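Long-range contacts in 3-deoxy-D-manno-octulosonate 8-phosphate phosphatase KdsC (Haemophilus influenzae Rd, PDB 1J8D), which hydrolyses 3-deoxy-D-manno-octulosonate 8-phosphate to 3-deoxy-D-manno-octulosonate and inorganic phosphate, a magnesium-dependent step in lipopolysaccharide biosynthesis: residues Gln3-Ile8 with Asp153-Ala158; Ile12-Gly17 with Thr102-Asp107; His37-Leu42 with Ala147-Ser152. All blocks are in the same frame, centred on the assembly; numbering follows the deposited sequence.

Contact 1: Gln3-Ile8 with Asp153-Ala158; sequences QKLENI and DMILQA
Leu5 and Ala158 join the short N-terminal helix 2-6 to the closing turns of helix 147-158, beside the parallel sheet of this haloacid dehalogenase (HAD) type phosphatase. The small side chain of Ala158 allows close approach here, the CA atoms of Glu6 and Ala158 being 5.6 Å apart. Leu5 CB sits 3.5 Å from Ala158 CB, tighter than usual van der Waals contact. With CG anti to the carbonyl carbon (chi1 -73°), the two methyls of Leu5 divide between neighbours. CD1 lies over the same alanine methyl and reaches CG of the selenomethionine Met154 at 3.9 Å, whereas CD2 rests 3.7 Å from CG1 of Ile155. Ile155 serves both parts of the N-terminal segment. Its CD1 is 3.9 Å from CD1 of Ile8, the two side chains crossing at about a right angle, and its CG2 lies 3.8 Å from the carbonyl O of Leu5.

No hydrogen bond links the segments, and the 302 Å² they bury is held by apolar packing. Just beyond Ala158, Gln159 NE2 bonds the carbonyl oxygens of Leu5 and Ile8, while Phe122 of strand 120-123 touches both Leu5 and Met154. The contact thus packs the helix that leads into strand 10-13 against helix 147-158, beside the parallel sheet of the Rossmann-like HAD core.

Contact 2: Ile12-Gly17 with Thr102-Asp107; sequences ITDVDG and TAYIGD
Thr13 and Ile105 lie side by side and point the same way from adjacent parallel strands. Their fit is strained: Thr13 CB is 3.3 Å from Ile105 CG2. Thr13 OG1, also 3.3 Å from Ile105 CG2, gives a 2.6 Å hydrogen bond to Asp14 O, in the carbonyl plane and on a lone pair.

On the other face of the sheet, Ile12 crosses Tyr104 at about a right angle, its CG2 methyl 3.5 Å from ring atom CD1. Asp14 holds CG opposite its backbone N (chi1 -177°), which sets the carboxylate alongside the Tyr104 ring, their planes 19° apart, and against Asp107. Beneath these side chains the register is fixed by Ile12 N to Ala103 O (2.7 Å), Ile105 N to Ile12 O and Asp14 N to Ile105 O.

Past the paired residues, the side chains of Asp14 and Asp107 cross at roughly a right angle, although their carboxylate planes are 24° apart. Asp14 OD1 and Asp107 OD2, both acceptors, approach to 2.9 Å, an arrangement consistent with the magnesium site inferred for Asp14, Asp16 and Asp107. Asp14 and Asp16 form the DxD pattern of HAD enzymes. A water donates to Asp16 O (3.0 Å) and Asp107 OD1 (2.6 Å); the latter oxygen also pairs with Arg39 of the third subunit.

Strands 53-57 and 120-123 flank the two strands within the sheet. Helix 147-158 packs on the face bearing Thr13 and Ile105 through Phe148, and helix 84-95 meets Tyr104 through Cys88.

Contact 3: His37-Leu42 with Ala147-Ser152; sequences HVRDGL and AFREMS
Asp40 turns its CG anti to the carbonyl carbon (chi1 -78°), which brings the carboxylate up to the first turn of helix 147-158. Arg149 leaves its own helix extended, then folds at chi2 (50°), wrapping CB, CG and CD around the carbonyl O of Arg39. Asp40 OD1 accepts a hydrogen bond from Arg149 N at 3.0 Å, met nearly along its C-O axis, and packs 3.2 Å from Phe148 CB. Asp40 OD2 is reached by a water that donates to it at 2.5 Å and accepts from Phe148 N. The carboxylate thus takes up first-turn amides, directly and through water, that the helix itself cannot use.

In return, Arg149 NH1 bonds Arg39 O at 2.8 Å, on a lone pair in the carbonyl plane, at the edge of the guanidinium. The exchange joins the first turns of two helices of the HAD core; the axes of segments 38-42 and 147-152 approach to 7.7 Å at 31°, and residues His37 to Gly41 probably bind substrate, as in relatives. Leu42 runs beside the arginine, CD2 lying 3.7 Å from Arg149 NH2. Besides Arg39 O, the guanidinium is held by Asp153 through NE and by Asp108 of the second subunit through NH1. Phe148 is packed by Ile44 and Leu47 and reaches Val11 on strand 10-13.

In the fold
Contact 2 forms the centre of the parallel sheet, about 5 Å from the middle of the chain, and contacts 1 and 3 lie about 16 and 12 Å from it, centre to centre. Helix 147-158 serves contacts 1 and 3, its early turns in contact 3 and its later ones in contact 1. Along the chain, contact 1 closes a loop enclosing the other two, whose own segments alternate. Ile8 CD1 lies 3.5 Å from Ala103 CB, joining contacts 1 and 2, and Ile105 CB lies 3.8 Å from SE of selenomethionine Met151, joining contacts 2 and 3. Because contact 3 also reaches a neighbouring subunit of the tetramer, the inferred magnesium site borders a subunit interface.

Contact 1: Gln3-Ile8 with Asp153-Ala158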
ATOM      1  N   GLN A   3      33.703  11.833  -3.479  1.00 49.49           N
ATOM      2  CA  GLN A   3      34.618  11.638  -4.598  1.00 47.86           C
ATOM      3  C   GLN A   3      33.987  10.695  -5.628  1.00 47.95           C
ATOM      4  O   GLN A   3      33.935  11.004  -6.820  1.00 48.29           O
ATOM      5  CB  GLN A   3      35.917  11.031  -4.072  1.00 49.80           C
ATOM      6  CG  GLN A   3      37.180  11.819  -4.398  1.00 61.44           C
ATOM      7  CD  GLN A   3      37.742  11.517  -5.787  1.00 62.81           C
ATOM      8  OE1 GLN A   3      38.053  10.363  -6.110  1.00 54.76           O
ATOM      9  NE2 GLN A   3      37.887  12.559  -6.609  1.00 63.54           N
ATOM     10  N   LYS A   4      33.511   9.538  -5.165  1.00 45.44           N
ATOM     11  CA  LYS A   4      32.881   8.571  -6.060  1.00 37.59           C
ATOM     12  C   LYS A   4      31.674   9.224  -6.724  1.00 29.78           C
ATOM     13  O   LYS A   4      31.446   9.041  -7.913  1.00 31.46           O
ATOM     14  CB  LYS A   4      32.409   7.335  -5.283  1.00 40.04           C
ATOM     15  CG  LYS A   4      33.491   6.609  -4.506  1.00 42.38           C
ATOM     16  CD  LYS A   4      33.000   5.278  -3.917  1.00 39.63           C
ATOM     17  CE  LYS A   4      32.891   4.201  -4.985  1.00 40.40           C
ATOM     18  NZ  LYS A   4      33.353   2.905  -4.418  1.00 47.59           N
ATOM     19  N   LEU A   5      30.924   9.997  -5.938  1.00 26.26           N
ATOM     20  CA  LEU A   5      29.709  10.667  -6.401  1.00 27.64           C
ATOM     21  C   LEU A   5      29.925  11.733  -7.434  1.00 34.29           C
ATOM     22  O   LEU A   5      29.149  11.823  -8.392  1.00 28.33           O
ATOM     23  CB  LEU A   5      28.944  11.305  -5.241  1.00 34.96           C
ATOM     24  CG  LEU A   5      28.152  10.474  -4.227  1.00 41.09           C
ATOM     25  CD1 LEU A   5      27.669  11.383  -3.091  1.00 41.34           C
ATOM     26  CD2 LEU A   5      26.972   9.805  -4.920  1.00 39.83           C
ATOM     27  N   GLU A   6      30.945  12.571  -7.241  1.00 35.12           N
ATOM     28  CA  GLU A   6      31.190  13.629  -8.218  1.00 41.49           C
ATOM     29  C   GLU A   6      31.737  13.056  -9.514  1.00 37.01           C
ATOM     30  O   GLU A   6      31.778  13.758 -10.511  1.00 41.84           O
ATOM     31  CB  GLU A   6      32.140  14.700  -7.674  1.00 44.00           C
ATOM     32  CG  GLU A   6      33.435  14.157  -7.127  1.00 52.92           C
ATOM     33  CD  GLU A   6      34.194  15.190  -6.318  1.00 56.12           C
ATOM     34  OE1 GLU A   6      33.541  15.970  -5.579  1.00 51.47           O
ATOM     35  OE2 GLU A   6      35.441  15.204  -6.416  1.00 59.90           O
ATOM     36  N   ASN A   7      32.128  11.781  -9.498  1.00 34.45           N
ATOM     37  CA  ASN A   7      32.657  11.107 -10.687  1.00 34.51           C
ATOM     38  C   ASN A   7      31.582  10.294 -11.407  1.00 38.57           C
ATOM     39  O   ASN A   7      31.809   9.785 -12.502  1.00 40.49           O
ATOM     40  CB  ASN A   7      33.777  10.145 -10.302  1.00 33.88           C
ATOM     41  CG  ASN A   7      35.081  10.848 -10.014  1.00 45.08           C
ATOM     42  OD1 ASN A   7      36.014  10.225  -9.491  1.00 44.58           O
ATOM     43  ND2 ASN A   7      35.170  12.145 -10.360  1.00 36.35           N
ATOM     44  N   ILE A   8      30.420  10.144 -10.785  1.00 37.95           N
ATOM     45  CA  ILE A   8      29.367   9.364 -11.401  1.00 34.20           C
ATOM     46  C   ILE A   8      28.847  10.047 -12.649  1.00 36.13           C
ATOM     47  O   ILE A   8      28.531  11.244 -12.646  1.00 28.82           O
ATOM     48  CB  ILE A   8      28.192   9.108 -10.427  1.00 34.46           C
ATOM     49  CG1 ILE A   8      28.650   8.196  -9.278  1.00 20.76           C
ATOM     50  CG2 ILE A   8      27.016   8.502 -11.191  1.00 28.44           C
ATOM     51  CD1 ILE A   8      27.555   7.925  -8.290  1.00 34.73           C
ATOM     52  N   ASP A 153      19.379  12.756  -5.738  1.00 26.85           N
ATOM     53  CA  ASP A 153      19.551  14.036  -5.082  1.00 25.99           C
ATOM     54  C   ASP A 153      20.994  14.032  -4.565  1.00 29.25           C
ATOM     55  O   ASP A 153      21.742  15.005  -4.707  1.00 26.90           O
ATOM     56  CB  ASP A 153      18.576  14.174  -3.919  1.00 17.71           C
ATOM     57  CG  ASP A 153      17.170  14.541  -4.367  1.00 25.03           C
ATOM     58  OD1 ASP A 153      16.258  14.509  -3.529  1.00 21.43           O
ATOM     59  OD2 ASP A 153      16.961  14.871  -5.552  1.00 34.11           O
HETATM   60  N   MSE A 154      21.375  12.906  -3.980  1.00 27.97           N
HETATM   61  CA  MSE A 154      22.706  12.737  -3.444  1.00 28.06           C
HETATM   62  C   MSE A 154      23.807  12.917  -4.507  1.00 29.53           C
HETATM   63  O   MSE A 154      24.872  13.490  -4.230  1.00 33.59           O
HETATM   64  CB  MSE A 154      22.796  11.356  -2.800  1.00 34.90           C
HETATM   65  CG  MSE A 154      23.994  11.134  -1.922  1.00 33.22           C
HETATM   66 SE   MSE A 154      23.889   9.404  -1.122  1.00 37.95          SE
HETATM   67  CE  MSE A 154      22.107   9.376  -0.758  1.00 13.05           C
ATOM     68  N   ILE A 155      23.568  12.438  -5.720  1.00 24.98           N
ATOM     69  CA  ILE A 155      24.585  12.583  -6.741  1.00 26.60           C
ATOM     70  C   ILE A 155      24.596  14.031  -7.239  1.00 30.02           C
ATOM     71  O   ILE A 155      25.659  14.637  -7.419  1.00 29.73           O
ATOM     72  CB  ILE A 155      24.343  11.640  -7.948  1.00 27.01           C
ATOM     73  CG1 ILE A 155      24.323  10.184  -7.476  1.00 24.22           C
ATOM     74  CG2 ILE A 155      25.438  11.859  -8.993  1.00 20.54           C
ATOM     75  CD1 ILE A 155      23.828   9.165  -8.503  1.00 20.12           C
ATOM     76  N   LEU A 156      23.415  14.584  -7.471  1.00 24.63           N
ATOM     77  CA  LEU A 156      23.323  15.948  -7.954  1.00 30.61           C
ATOM     78  C   LEU A 156      23.914  16.939  -6.950  1.00 34.04           C
ATOM     79  O   LEU A 156      24.629  17.872  -7.324  1.00 35.63           O
ATOM     80  CB  LEU A 156      21.867  16.291  -8.257  1.00 23.99           C
ATOM     81  CG  LEU A 156      21.328  15.517  -9.456  1.00 23.51           C
ATOM     82  CD1 LEU A 156      19.909  15.967  -9.713  1.00 25.11           C
ATOM     83  CD2 LEU A 156      22.206  15.735 -10.680  1.00 19.86           C
ATOM     84  N   GLN A 157      23.611  16.733  -5.679  1.00 30.93           N
ATOM     85  CA  GLN A 157      24.131  17.593  -4.640  1.00 34.07           C
ATOM     86  C   GLN A 157      25.666  17.509  -4.679  1.00 40.34           C
ATOM     87  O   GLN A 157      26.367  18.533  -4.721  1.00 41.35           O
ATOM     88  CB  GLN A 157      23.627  17.112  -3.290  1.00 30.57           C
ATOM     89  CG  GLN A 157      24.036  17.956  -2.132  1.00 27.85           C
ATOM     90  CD  GLN A 157      23.378  19.299  -2.208  1.00 37.57           C
ATOM     91  OE1 GLN A 157      24.037  20.313  -2.473  1.00 35.14           O
ATOM     92  NE2 GLN A 157      22.051  19.322  -2.002  1.00 30.64           N
ATOM     93  N   ALA A 158      26.174  16.281  -4.672  1.00 34.03           N
ATOM     94  CA  ALA A 158      27.603  16.046  -4.685  1.00 37.45           C
ATOM     95  C   ALA A 158      28.301  16.674  -5.882  1.00 38.24           C
ATOM     96  O   ALA A 158      29.484  16.982  -5.818  1.00 38.75           O
ATOM     97  CB  ALA A 158      27.878  14.557  -4.656  1.00 42.89           C
TER

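Contact 2: Ile12-Gly17 with Thr102-Asp107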
ATOM      1  N   ILE A  12      22.747   2.884 -12.976  1.00 24.18           N
ATOM      2  CA  ILE A  12      22.034   1.691 -13.362  1.00 18.99           C
ATOM      3  C   ILE A  12      21.227   1.300 -12.134  1.00 21.81           C
ATOM      4  O   ILE A  12      21.778   1.146 -11.036  1.00 17.33           O
ATOM      5  CB  ILE A  12      22.989   0.557 -13.673  1.00 26.58           C
ATOM      6  CG1 ILE A  12      24.031   1.031 -14.686  1.00 21.97           C
ATOM      7  CG2 ILE A  12      22.194  -0.660 -14.122  1.00 16.44           C
ATOM      8  CD1 ILE A  12      25.102   0.026 -14.957  1.00 15.27           C
ATOM      9  N   THR A  13      19.922   1.131 -12.316  1.00 22.04           N
ATOM     10  CA  THR A  13      19.054   0.775 -11.198  1.00 21.37           C
ATOM     11  C   THR A  13      18.316  -0.520 -11.489  1.00 16.40           C
ATOM     12  O   THR A  13      18.007  -0.795 -12.640  1.00 18.66           O
ATOM     13  CB  THR A  13      17.990   1.878 -10.976  1.00 17.34           C
ATOM     14  OG1 THR A  13      17.007   1.428 -10.032  1.00 25.22           O
ATOM     15  CG2 THR A  13      17.281   2.200 -12.301  1.00 11.96           C
ATOM     16  N   ASP A  14      18.065  -1.314 -10.450  1.00 15.88           N
ATOM     17  CA  ASP A  14      17.269  -2.540 -10.588  1.00 14.58           C
ATOM     18  C   ASP A  14      15.836  -1.981 -10.546  1.00 18.07           C
ATOM     19  O   ASP A  14      15.623  -0.786 -10.255  1.00 16.73           O
ATOM     20  CB  ASP A  14      17.495  -3.509  -9.399  1.00 17.30           C
ATOM     21  CG  ASP A  14      16.732  -4.850  -9.558  1.00 26.33           C
ATOM     22  OD1 ASP A  14      16.520  -5.568  -8.540  1.00 23.73           O
ATOM     23  OD2 ASP A  14      16.342  -5.192 -10.702  1.00 26.24           O
ATOM     24  N   VAL A  15      14.842  -2.820 -10.806  1.00 17.96           N
ATOM     25  CA  VAL A  15      13.496  -2.302 -10.804  1.00 18.07           C
ATOM     26  C   VAL A  15      12.654  -2.792  -9.650  1.00 23.81           C
ATOM     27  O   VAL A  15      12.300  -2.014  -8.759  1.00 26.33           O
ATOM     28  CB  VAL A  15      12.740  -2.671 -12.091  1.00 22.53           C
ATOM     29  CG1 VAL A  15      11.315  -2.167 -11.997  1.00 17.79           C
ATOM     30  CG2 VAL A  15      13.450  -2.122 -13.306  1.00  9.81           C
ATOM     31  N   ASP A  16      12.300  -4.074  -9.681  1.00 19.36           N
ATOM     32  CA  ASP A  16      11.450  -4.608  -8.631  1.00 18.96           C
ATOM     33  C   ASP A  16      12.271  -4.641  -7.410  1.00 20.02           C
ATOM     34  O   ASP A  16      13.271  -5.377  -7.342  1.00 20.94           O
ATOM     35  CB  ASP A  16      10.991  -5.999  -8.974  1.00 14.31           C
ATOM     36  CG  ASP A  16      10.249  -6.021 -10.243  1.00 17.04           C
ATOM     37  OD1 ASP A  16       9.248  -5.292 -10.325  1.00 24.09           O
ATOM     38  OD2 ASP A  16      10.664  -6.748 -11.154  1.00 19.38           O
ATOM     39  N   GLY A  17      11.850  -3.829  -6.452  1.00 16.47           N
ATOM     40  CA  GLY A  17      12.584  -3.710  -5.207  1.00 18.82           C
ATOM     41  C   GLY A  17      13.233  -2.334  -5.061  1.00 15.41           C
ATOM     42  O   GLY A  17      13.504  -1.874  -3.949  1.00 20.30           O
ATOM     43  N   THR A 102      30.273   4.713 -12.825  1.00 36.25           N
ATOM     44  CA  THR A 102      28.915   4.247 -12.737  1.00 28.32           C
ATOM     45  C   THR A 102      28.440   3.750 -11.397  1.00 28.36           C
ATOM     46  O   THR A 102      29.156   3.054 -10.661  1.00 17.60           O
ATOM     47  CB  THR A 102      28.603   3.179 -13.828  1.00 34.47           C
ATOM     48  OG1 THR A 102      28.307   1.925 -13.214  1.00 33.42           O
ATOM     49  CG2 THR A 102      29.750   3.033 -14.775  1.00 30.75           C
ATOM     50  N   ALA A 103      27.201   4.151 -11.104  1.00 24.38           N
ATOM     51  CA  ALA A 103      26.517   3.800  -9.889  1.00 21.24           C
ATOM     52  C   ALA A 103      25.429   2.771 -10.199  1.00 22.49           C
ATOM     53  O   ALA A 103      24.803   2.810 -11.255  1.00 23.08           O
ATOM     54  CB  ALA A 103      25.901   5.039  -9.292  1.00 24.76           C
ATOM     55  N   TYR A 104      25.210   1.866  -9.258  1.00 20.02           N
ATOM     56  CA  TYR A 104      24.181   0.847  -9.378  1.00 19.03           C
ATOM     57  C   TYR A 104      23.343   0.871  -8.098  1.00 16.62           C
ATOM     58  O   TYR A 104      23.907   0.927  -7.025  1.00 23.28           O
ATOM     59  CB  TYR A 104      24.807  -0.547  -9.495  1.00 17.62           C
ATOM     60  CG  TYR A 104      23.754  -1.608  -9.717  1.00 25.37           C
ATOM     61  CD1 TYR A 104      23.310  -1.910 -11.006  1.00 26.65           C
ATOM     62  CD2 TYR A 104      23.151  -2.268  -8.638  1.00 24.96           C
ATOM     63  CE1 TYR A 104      22.284  -2.843 -11.220  1.00 25.03           C
ATOM     64  CE2 TYR A 104      22.128  -3.204  -8.837  1.00 29.81           C
ATOM     65  CZ  TYR A 104      21.704  -3.481 -10.145  1.00 27.91           C
ATOM     66  OH  TYR A 104      20.723  -4.409 -10.373  1.00 23.87           O
ATOM     67  N   ILE A 105      22.017   0.824  -8.185  1.00 18.40           N
ATOM     68  CA  ILE A 105      21.196   0.780  -6.965  1.00 20.81           C
ATOM     69  C   ILE A 105      20.376  -0.520  -6.955  1.00 20.49           C
ATOM     70  O   ILE A 105      19.611  -0.800  -7.886  1.00 22.01           O
ATOM     71  CB  ILE A 105      20.263   2.079  -6.807  1.00 17.94           C
ATOM     72  CG1 ILE A 105      19.255   1.884  -5.663  1.00 20.41           C
ATOM     73  CG2 ILE A 105      19.567   2.427  -8.121  1.00 17.13           C
ATOM     74  CD1 ILE A 105      18.374   3.141  -5.339  1.00 11.73           C
ATOM     75  N   GLY A 106      20.547  -1.322  -5.907  1.00 19.82           N
ATOM     76  CA  GLY A 106      19.825  -2.587  -5.812  1.00 13.28           C
ATOM     77  C   GLY A 106      19.090  -2.877  -4.509  1.00 21.46           C
ATOM     78  O   GLY A 106      18.962  -2.004  -3.630  1.00 17.25           O
ATOM     79  N   ASP A 107      18.631  -4.127  -4.376  1.00 18.46           N
ATOM     80  CA  ASP A 107      17.846  -4.567  -3.232  1.00 17.17           C
ATOM     81  C   ASP A 107      17.932  -6.063  -2.893  1.00 22.53           C
ATOM     82  O   ASP A 107      17.558  -6.463  -1.787  1.00 20.75           O
ATOM     83  CB  ASP A 107      16.378  -4.264  -3.488  1.00 23.38           C
ATOM     84  CG  ASP A 107      15.752  -5.271  -4.464  1.00 23.84           C
ATOM     85  OD1 ASP A 107      14.929  -6.111  -4.027  1.00 29.20           O
ATOM     86  OD2 ASP A 107      16.113  -5.249  -5.657  1.00 26.01           O
TER
HETATM   87  O   HOH W   1      14.614  -7.731  -6.011  1.00 27.81           O

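Contact 3: His37-Leu42 with Ala147-Ser152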
ATOM      1  N   HIS A  37       7.193   5.331  -8.333  1.00 24.79           N
ATOM      2  CA  HIS A  37       7.025   6.555  -7.587  1.00 19.99           C
ATOM      3  C   HIS A  37       7.377   7.824  -8.381  1.00 24.08           C
ATOM      4  O   HIS A  37       8.450   7.890  -8.987  1.00 20.42           O
ATOM      5  CB  HIS A  37       7.882   6.509  -6.348  1.00 27.84           C
ATOM      6  CG  HIS A  37       7.517   7.571  -5.377  1.00 26.72           C
ATOM      7  ND1 HIS A  37       6.834   7.309  -4.207  1.00 17.34           N
ATOM      8  CD2 HIS A  37       7.631   8.913  -5.462  1.00 23.32           C
ATOM      9  CE1 HIS A  37       6.546   8.449  -3.614  1.00 27.84           C
ATOM     10  NE2 HIS A  37       7.019   9.437  -4.353  1.00 29.12           N
ATOM     11  N   VAL A  38       6.490   8.827  -8.345  1.00 21.82           N
ATOM     12  CA  VAL A  38       6.699  10.085  -9.066  1.00 24.28           C
ATOM     13  C   VAL A  38       8.013  10.776  -8.739  1.00 23.90           C
ATOM     14  O   VAL A  38       8.673  11.297  -9.627  1.00 24.38           O
ATOM     15  CB  VAL A  38       5.632  11.189  -8.755  1.00 22.58           C
ATOM     16  CG1 VAL A  38       4.776  11.443  -9.953  1.00 31.35           C
ATOM     17  CG2 VAL A  38       4.848  10.839  -7.549  1.00 19.55           C
ATOM     18  N   ARG A  39       8.377  10.820  -7.460  1.00 20.63           N
ATOM     19  CA  ARG A  39       9.592  11.526  -7.120  1.00 21.81           C
ATOM     20  C   ARG A  39      10.817  10.789  -7.659  1.00 23.34           C
ATOM     21  O   ARG A  39      11.860  11.409  -7.915  1.00 25.51           O
ATOM     22  CB  ARG A  39       9.641  11.796  -5.613  1.00 19.97           C
ATOM     23  CG  ARG A  39       8.465  12.681  -5.152  1.00 22.54           C
ATOM     24  CD  ARG A  39       8.688  13.258  -3.762  1.00 27.41           C
ATOM     25  NE  ARG A  39       8.584  12.253  -2.693  1.00 35.01           N
ATOM     26  CZ  ARG A  39       7.446  11.894  -2.107  1.00 26.97           C
ATOM     27  NH1 ARG A  39       6.300  12.461  -2.474  1.00 33.25           N
ATOM     28  NH2 ARG A  39       7.455  10.963  -1.163  1.00 30.20           N
ATOM     29  N   ASP A  40      10.705   9.474  -7.830  1.00 22.27           N
ATOM     30  CA  ASP A  40      11.801   8.736  -8.462  1.00 24.40           C
ATOM     31  C   ASP A  40      11.883   9.167  -9.940  1.00 19.93           C
ATOM     32  O   ASP A  40      12.969   9.269 -10.502  1.00 20.99           O
ATOM     33  CB  ASP A  40      11.570   7.215  -8.437  1.00 24.40           C
ATOM     34  CG  ASP A  40      11.874   6.609  -7.109  1.00 26.68           C
ATOM     35  OD1 ASP A  40      12.750   7.156  -6.397  1.00 26.08           O
ATOM     36  OD2 ASP A  40      11.240   5.579  -6.785  1.00 28.33           O
ATOM     37  N   GLY A  41      10.726   9.402 -10.564  1.00 19.87           N
ATOM     38  CA  GLY A  41      10.711   9.778 -11.968  1.00 18.68           C
ATOM     39  C   GLY A  41      11.435  11.096 -12.162  1.00 22.69           C
ATOM     40  O   GLY A  41      12.294  11.217 -13.033  1.00 22.36           O
ATOM     41  N   LEU A  42      11.089  12.082 -11.334  1.00 23.54           N
ATOM     42  CA  LEU A  42      11.706  13.397 -11.405  1.00 25.42           C
ATOM     43  C   LEU A  42      13.184  13.207 -11.192  1.00 24.36           C
ATOM     44  O   LEU A  42      13.990  13.834 -11.857  1.00 33.37           O
ATOM     45  CB  LEU A  42      11.111  14.343 -10.346  1.00 28.40           C
ATOM     46  CG  LEU A  42      11.435  15.842 -10.506  1.00 29.49           C
ATOM     47  CD1 LEU A  42      11.003  16.346 -11.881  1.00 20.97           C
ATOM     48  CD2 LEU A  42      10.733  16.635  -9.414  1.00 31.25           C
ATOM     49  N   ALA A 147      13.627   5.800  -3.068  1.00 23.94           N
ATOM     50  CA  ALA A 147      15.009   5.499  -2.763  1.00 25.75           C
ATOM     51  C   ALA A 147      15.892   6.005  -3.895  1.00 26.20           C
ATOM     52  O   ALA A 147      16.995   6.481  -3.671  1.00 26.76           O
ATOM     53  CB  ALA A 147      15.193   3.983  -2.603  1.00 29.89           C
ATOM     54  N   PHE A 148      15.390   5.915  -5.115  1.00 23.63           N
ATOM     55  CA  PHE A 148      16.182   6.327  -6.236  1.00 24.80           C
ATOM     56  C   PHE A 148      16.386   7.831  -6.207  1.00 28.54           C
ATOM     57  O   PHE A 148      17.453   8.326  -6.561  1.00 26.46           O
ATOM     58  CB  PHE A 148      15.515   5.886  -7.532  1.00 20.58           C
ATOM     59  CG  PHE A 148      16.275   6.278  -8.762  1.00 24.06           C
ATOM     60  CD1 PHE A 148      17.106   5.367  -9.397  1.00 19.24           C
ATOM     61  CD2 PHE A 148      16.204   7.591  -9.247  1.00 22.47           C
ATOM     62  CE1 PHE A 148      17.861   5.745 -10.490  1.00 22.08           C
ATOM     63  CE2 PHE A 148      16.956   7.993 -10.338  1.00 25.39           C
ATOM     64  CZ  PHE A 148      17.793   7.066 -10.968  1.00 22.51           C
ATOM     65  N   ARG A 149      15.347   8.552  -5.794  1.00 32.04           N
ATOM     66  CA  ARG A 149      15.405  10.002  -5.697  1.00 27.84           C
ATOM     67  C   ARG A 149      16.405  10.380  -4.613  1.00 29.98           C
ATOM     68  O   ARG A 149      17.175  11.337  -4.772  1.00 25.04           O
ATOM     69  CB  ARG A 149      14.027  10.570  -5.366  1.00 25.64           C
ATOM     70  CG  ARG A 149      13.988  12.085  -5.205  1.00 28.63           C
ATOM     71  CD  ARG A 149      14.654  12.796  -6.357  1.00 23.81           C
ATOM     72  NE  ARG A 149      14.366  14.220  -6.354  1.00 22.91           N
ATOM     73  CZ  ARG A 149      13.184  14.766  -6.641  1.00 29.42           C
ATOM     74  NH1 ARG A 149      12.136  14.007  -6.959  1.00 30.95           N
ATOM     75  NH2 ARG A 149      13.051  16.087  -6.630  1.00 28.92           N
ATOM     76  N   GLU A 150      16.392   9.621  -3.512  1.00 27.45           N
ATOM     77  CA  GLU A 150      17.310   9.868  -2.419  1.00 25.54           C
ATOM     78  C   GLU A 150      18.717   9.821  -3.031  1.00 31.72           C
ATOM     79  O   GLU A 150      19.499  10.772  -2.902  1.00 30.60           O
ATOM     80  CB  GLU A 150      17.146   8.800  -1.346  1.00 28.85           C
ATOM     81  CG  GLU A 150      18.181   8.895  -0.265  1.00 28.98           C
ATOM     82  CD  GLU A 150      18.013   7.846   0.786  1.00 26.90           C
ATOM     83  OE1 GLU A 150      18.962   7.640   1.566  1.00 32.72           O
ATOM     84  OE2 GLU A 150      16.944   7.223   0.843  1.00 27.45           O
HETATM   85  N   MSE A 151      19.015   8.732  -3.745  1.00 28.59           N
HETATM   86  CA  MSE A 151      20.312   8.599  -4.415  1.00 27.70           C
HETATM   87  C   MSE A 151      20.633   9.700  -5.457  1.00 28.99           C
HETATM   88  O   MSE A 151      21.740  10.253  -5.456  1.00 29.51           O
HETATM   89  CB  MSE A 151      20.416   7.229  -5.087  1.00 24.88           C
HETATM   90  CG  MSE A 151      21.749   6.986  -5.797  1.00 24.29           C
HETATM   91 SE   MSE A 151      21.603   5.626  -7.150  1.00 17.96          SE
HETATM   92  CE  MSE A 151      20.309   6.514  -8.277  1.00 14.18           C
ATOM     93  N   SER A 152      19.690  10.016  -6.345  1.00 24.40           N
ATOM     94  CA  SER A 152      19.964  11.033  -7.358  1.00 32.58           C
ATOM     95  C   SER A 152      20.179  12.409  -6.737  1.00 30.27           C
ATOM     96  O   SER A 152      21.048  13.152  -7.171  1.00 30.97           O
ATOM     97  CB  SER A 152      18.843  11.116  -8.407  1.00 27.18           C
ATOM     98  OG  SER A 152      17.581  11.445  -7.847  1.00 35.09           O
TER
HETATM   99  O   HOH W   2      12.571   4.238  -5.087  1.00 19.53           O